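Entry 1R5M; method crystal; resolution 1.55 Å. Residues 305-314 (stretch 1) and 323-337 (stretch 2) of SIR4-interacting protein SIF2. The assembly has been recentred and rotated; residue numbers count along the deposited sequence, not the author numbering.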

# COMPACT_ATOMS: atom_id res chain seq x y z
N SER A 305 9.01 -1.34 9.37
CA SER A 305 7.78 -2.10 9.46
C SER A 305 6.94 -1.68 10.66
O SER A 305 7.46 -1.09 11.60
CB SER A 305 8.11 -3.59 9.58
OG SER A 305 8.96 -3.84 10.69
N CYS A 306 5.65 -1.97 10.59
CA CYS A 306 4.77 -1.69 11.72
C CYS A 306 3.88 -2.91 11.88
O CYS A 306 3.64 -3.66 10.92
CB CYS A 306 3.97 -0.39 11.54
SG CYS A 306 2.99 -0.24 10.07
N SER A 307 3.38 -3.12 13.09
CA SER A 307 2.63 -4.33 13.37
C SER A 307 1.45 -4.18 14.30
O SER A 307 1.23 -3.13 14.91
CB SER A 307 3.63 -5.34 13.96
OG SER A 307 3.02 -6.39 14.67
N MET A 308 0.67 -5.26 14.40
CA MET A 308 -0.48 -5.28 15.28
C MET A 308 0.02 -5.24 16.72
O MET A 308 -0.76 -5.04 17.65
CB MET A 308 -1.31 -6.54 15.04
CG MET A 308 -2.14 -6.50 13.77
SD MET A 308 -3.46 -5.26 13.84
CE MET A 308 -4.72 -6.14 14.78
N ASP A 309 1.33 -5.42 16.91
CA ASP A 309 1.90 -5.37 18.26
C ASP A 309 2.10 -3.93 18.72
O ASP A 309 2.62 -3.68 19.81
CB ASP A 309 3.22 -6.15 18.35
CG ASP A 309 4.35 -5.56 17.50
OD1 ASP A 309 4.25 -4.40 17.07
OD2 ASP A 309 5.35 -6.28 17.29
N GLY A 310 1.68 -2.98 17.88
CA GLY A 310 1.79 -1.57 18.22
C GLY A 310 3.15 -0.92 18.06
O GLY A 310 3.34 0.22 18.49
N SER A 311 4.09 -1.61 17.43
CA SER A 311 5.43 -1.05 17.26
C SER A 311 5.82 -0.74 15.82
O SER A 311 5.28 -1.32 14.88
CB SER A 311 6.48 -1.98 17.86
OG SER A 311 6.65 -3.15 17.06
N VAL A 312 6.75 0.19 15.69
CA VAL A 312 7.31 0.60 14.41
C VAL A 312 8.78 0.27 14.58
O VAL A 312 9.41 0.69 15.55
CB VAL A 312 7.15 2.11 14.17
CG1 VAL A 312 7.81 2.49 12.85
CG2 VAL A 312 5.67 2.48 14.14
N ARG A 313 9.33 -0.51 13.65
CA ARG A 313 10.72 -0.90 13.74
C ARG A 313 11.51 -0.60 12.48
O ARG A 313 11.07 -0.90 11.37
CB ARG A 313 10.81 -2.40 14.07
CG ARG A 313 10.16 -2.74 15.41
CD ARG A 313 10.12 -4.24 15.68
NE ARG A 313 9.31 -4.52 16.86
CZ ARG A 313 9.79 -4.96 18.02
NH1 ARG A 313 11.09 -5.17 18.16
NH2 ARG A 313 8.97 -5.17 19.04
N LEU A 314 12.67 0.02 12.67
CA LEU A 314 13.57 0.37 11.57
C LEU A 314 14.73 -0.61 11.63
O LEU A 314 15.39 -0.74 12.67
CB LEU A 314 14.07 1.81 11.73
CG LEU A 314 15.04 2.33 10.67
CD1 LEU A 314 14.32 2.44 9.32
CD2 LEU A 314 15.58 3.68 11.09
N LEU A 323 17.64 -1.10 14.22
CA LEU A 323 18.30 0.19 14.40
C LEU A 323 17.56 1.09 15.39
O LEU A 323 18.17 1.79 16.19
CB LEU A 323 18.44 0.89 13.05
CG LEU A 323 19.07 2.28 13.02
CD1 LEU A 323 20.49 2.22 13.58
CD2 LEU A 323 19.08 2.78 11.58
N ALA A 324 16.23 1.07 15.31
CA ALA A 324 15.42 1.90 16.19
C ALA A 324 13.99 1.40 16.24
O ALA A 324 13.54 0.68 15.36
CB ALA A 324 15.44 3.35 15.70
N LEU A 325 13.26 1.79 17.29
CA LEU A 325 11.87 1.37 17.41
C LEU A 325 11.08 2.30 18.30
O LEU A 325 11.63 2.97 19.18
CB LEU A 325 11.78 -0.05 17.96
CG LEU A 325 12.03 -0.25 19.45
CD1 LEU A 325 11.63 -1.66 19.86
CD2 LEU A 325 13.49 0.01 19.77
N SER A 326 9.78 2.35 18.05
CA SER A 326 8.86 3.16 18.84
C SER A 326 7.61 2.31 19.01
O SER A 326 7.23 1.57 18.11
CB SER A 326 8.52 4.46 18.11
OG SER A 326 9.64 5.33 18.11
N ILE A 327 6.97 2.42 20.17
CA ILE A 327 5.79 1.62 20.42
C ILE A 327 4.77 2.29 21.32
O ILE A 327 5.11 3.09 22.20
CB ILE A 327 6.18 0.27 21.08
CG1 ILE A 327 4.93 -0.57 21.34
CG2 ILE A 327 6.94 0.52 22.37
CD1 ILE A 327 5.21 -1.89 22.03
N VAL A 328 3.51 1.95 21.08
CA VAL A 328 2.39 2.44 21.88
C VAL A 328 1.79 1.14 22.40
O VAL A 328 0.90 0.56 21.79
CB VAL A 328 1.35 3.19 21.02
CG1 VAL A 328 0.16 3.59 21.88
CG2 VAL A 328 1.99 4.43 20.41
N ASP A 329 2.32 0.69 23.53
CA ASP A 329 1.90 -0.56 24.15
C ASP A 329 0.39 -0.78 24.19
O ASP A 329 -0.37 0.08 24.63
CB ASP A 329 2.46 -0.66 25.57
CG ASP A 329 1.95 0.45 26.48
OD1 ASP A 329 2.13 1.63 26.14
OD2 ASP A 329 1.38 0.12 27.54
N GLY A 330 -0.03 -1.95 23.70
CA GLY A 330 -1.43 -2.30 23.70
C GLY A 330 -2.29 -1.68 22.61
O GLY A 330 -3.48 -1.99 22.51
N VAL A 331 -1.71 -0.82 21.78
CA VAL A 331 -2.47 -0.19 20.71
C VAL A 331 -1.95 -0.62 19.34
O VAL A 331 -0.94 -0.13 18.86
CB VAL A 331 -2.41 1.35 20.81
CG1 VAL A 331 -3.29 1.98 19.73
CG2 VAL A 331 -2.85 1.80 22.19
N PRO A 332 -2.67 -1.55 18.69
CA PRO A 332 -2.30 -2.07 17.37
C PRO A 332 -2.23 -1.00 16.29
O PRO A 332 -2.94 0.01 16.34
CB PRO A 332 -3.40 -3.08 17.08
CG PRO A 332 -3.80 -3.56 18.44
CD PRO A 332 -3.83 -2.28 19.23
N ILE A 333 -1.36 -1.22 15.32
CA ILE A 333 -1.23 -0.31 14.19
C ILE A 333 -1.92 -1.03 13.03
O ILE A 333 -1.67 -2.21 12.80
CB ILE A 333 0.25 -0.04 13.84
CG1 ILE A 333 0.87 0.82 14.93
CG2 ILE A 333 0.35 0.62 12.47
CD1 ILE A 333 2.36 1.07 14.77
N PHE A 334 -2.79 -0.31 12.33
CA PHE A 334 -3.53 -0.89 11.21
C PHE A 334 -2.88 -0.65 9.85
O PHE A 334 -3.14 -1.39 8.90
CB PHE A 334 -4.96 -0.34 11.18
CG PHE A 334 -5.86 -0.94 12.23
CD1 PHE A 334 -7.19 -0.55 12.31
CD2 PHE A 334 -5.38 -1.88 13.14
CE1 PHE A 334 -8.03 -1.09 13.27
CE2 PHE A 334 -6.22 -2.43 14.11
CZ PHE A 334 -7.55 -2.04 14.17
N ALA A 335 -2.07 0.39 9.74
CA ALA A 335 -1.41 0.70 8.48
C ALA A 335 -0.26 1.67 8.66
O ALA A 335 -0.28 2.50 9.57
CB ALA A 335 -2.43 1.28 7.49
N GLY A 336 0.74 1.55 7.80
CA GLY A 336 1.90 2.42 7.84
C GLY A 336 2.29 2.78 6.41
O GLY A 336 2.19 1.94 5.52
N ARG A 337 2.71 4.02 6.20
CA ARG A 337 3.09 4.49 4.87
C ARG A 337 4.33 5.36 4.92
O ARG A 337 4.43 6.26 5.75
CB ARG A 337 1.97 5.33 4.25
CG ARG A 337 0.61 4.65 4.23
CD ARG A 337 0.46 3.69 3.07
NE ARG A 337 -0.87 3.09 3.07
CZ ARG A 337 -1.15 1.88 3.56
NH1 ARG A 337 -0.19 1.13 4.09
NH2 ARG A 337 -2.40 1.44 3.55

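Two stretches of the SIR4-interacting protein SIF2 meet through paired backbones and packed side chains, burying 864 Å² in all. Strand 311-314 pairs with strand 323-327 in antiparallel register, their directions 172° apart. Val312 and Ser326 form a hydrogen-bonded pair, with Val312 N to Ser326 O at 2.8 Å and Ser326 N to Val312 O at 3.0 Å. Two residues on, Leu314 N donates to Ala324 O at 2.9 Å in a nearly linear bond, whereas the return bond from Ala324 N to Leu314 O is weak at 3.3 Å. Leu314 O also accepts from Leu323 N at 2.8 Å, so this carbonyl serves two donors. Arg313-Leu325, between these pairs, and Ser311-Ile327, at the end of the ladder beside Val312-Ser326, are non-hydrogen-bonded pairs, where the chains draw closer; Leu325 CA comes within 3.2 Å of Val312 O.

Beyond the ladder each stretch turns: Ser307 to Gly310 is a type I turn, Val328 to Val331 a type II turn. Val328 N reaches Gly310 O at 3.1 Å, and Ile333 N reaches Ser307 O at 3.2 Å; the latter carbonyl also closes its own turn by accepting from Gly310 N at 3.0 Å. Gly310 has positive phi, and its CA sits 3.2 Å from Val331 O. An ideal CB here would clash with Val331 O and Val328 O, so the close packing depends on the absent side chain. Gly336 is similar: its CA lies 3.6 Å from Cys306 SG, and an ideal CB would collide with that sulfur.

Ile333 is the main apolar link, covered over 102 Å². Ile333 CG2 meets Cys306 SG at 3.7 Å and Ile333 CD1 meets Val312 CG2 at 3.7 Å, so the side chain spans two residues of stretch 1. Its carbonyl oxygen is buried without a polar partner; Met308 SD lies 3.7 Å from Ile333 O. Met308 SD packs 3.9 Å from Pro332 CB and 3.9 Å from Phe334 CD2, approaching the aromatic ring obliquely. At the other end of the contact, Leu314 CD2 touches Leu323 CD2 at 3.6 Å.

On the face shared by Ser311, Arg313, Leu325 and Ile327, a polar chain runs within stretch 1. Ser311 OG donates to Asp309 OD1 at 2.7 Å and accepts from Arg313 NE at 3.0 Å, while Ser311 N adds a 2.8 Å bond to Asp309 OD1. Leu325 CD1 lies over one face of the Arg313 guanidinium, 3.9 Å from Arg313 NH1, an apolar cover across the strand pair.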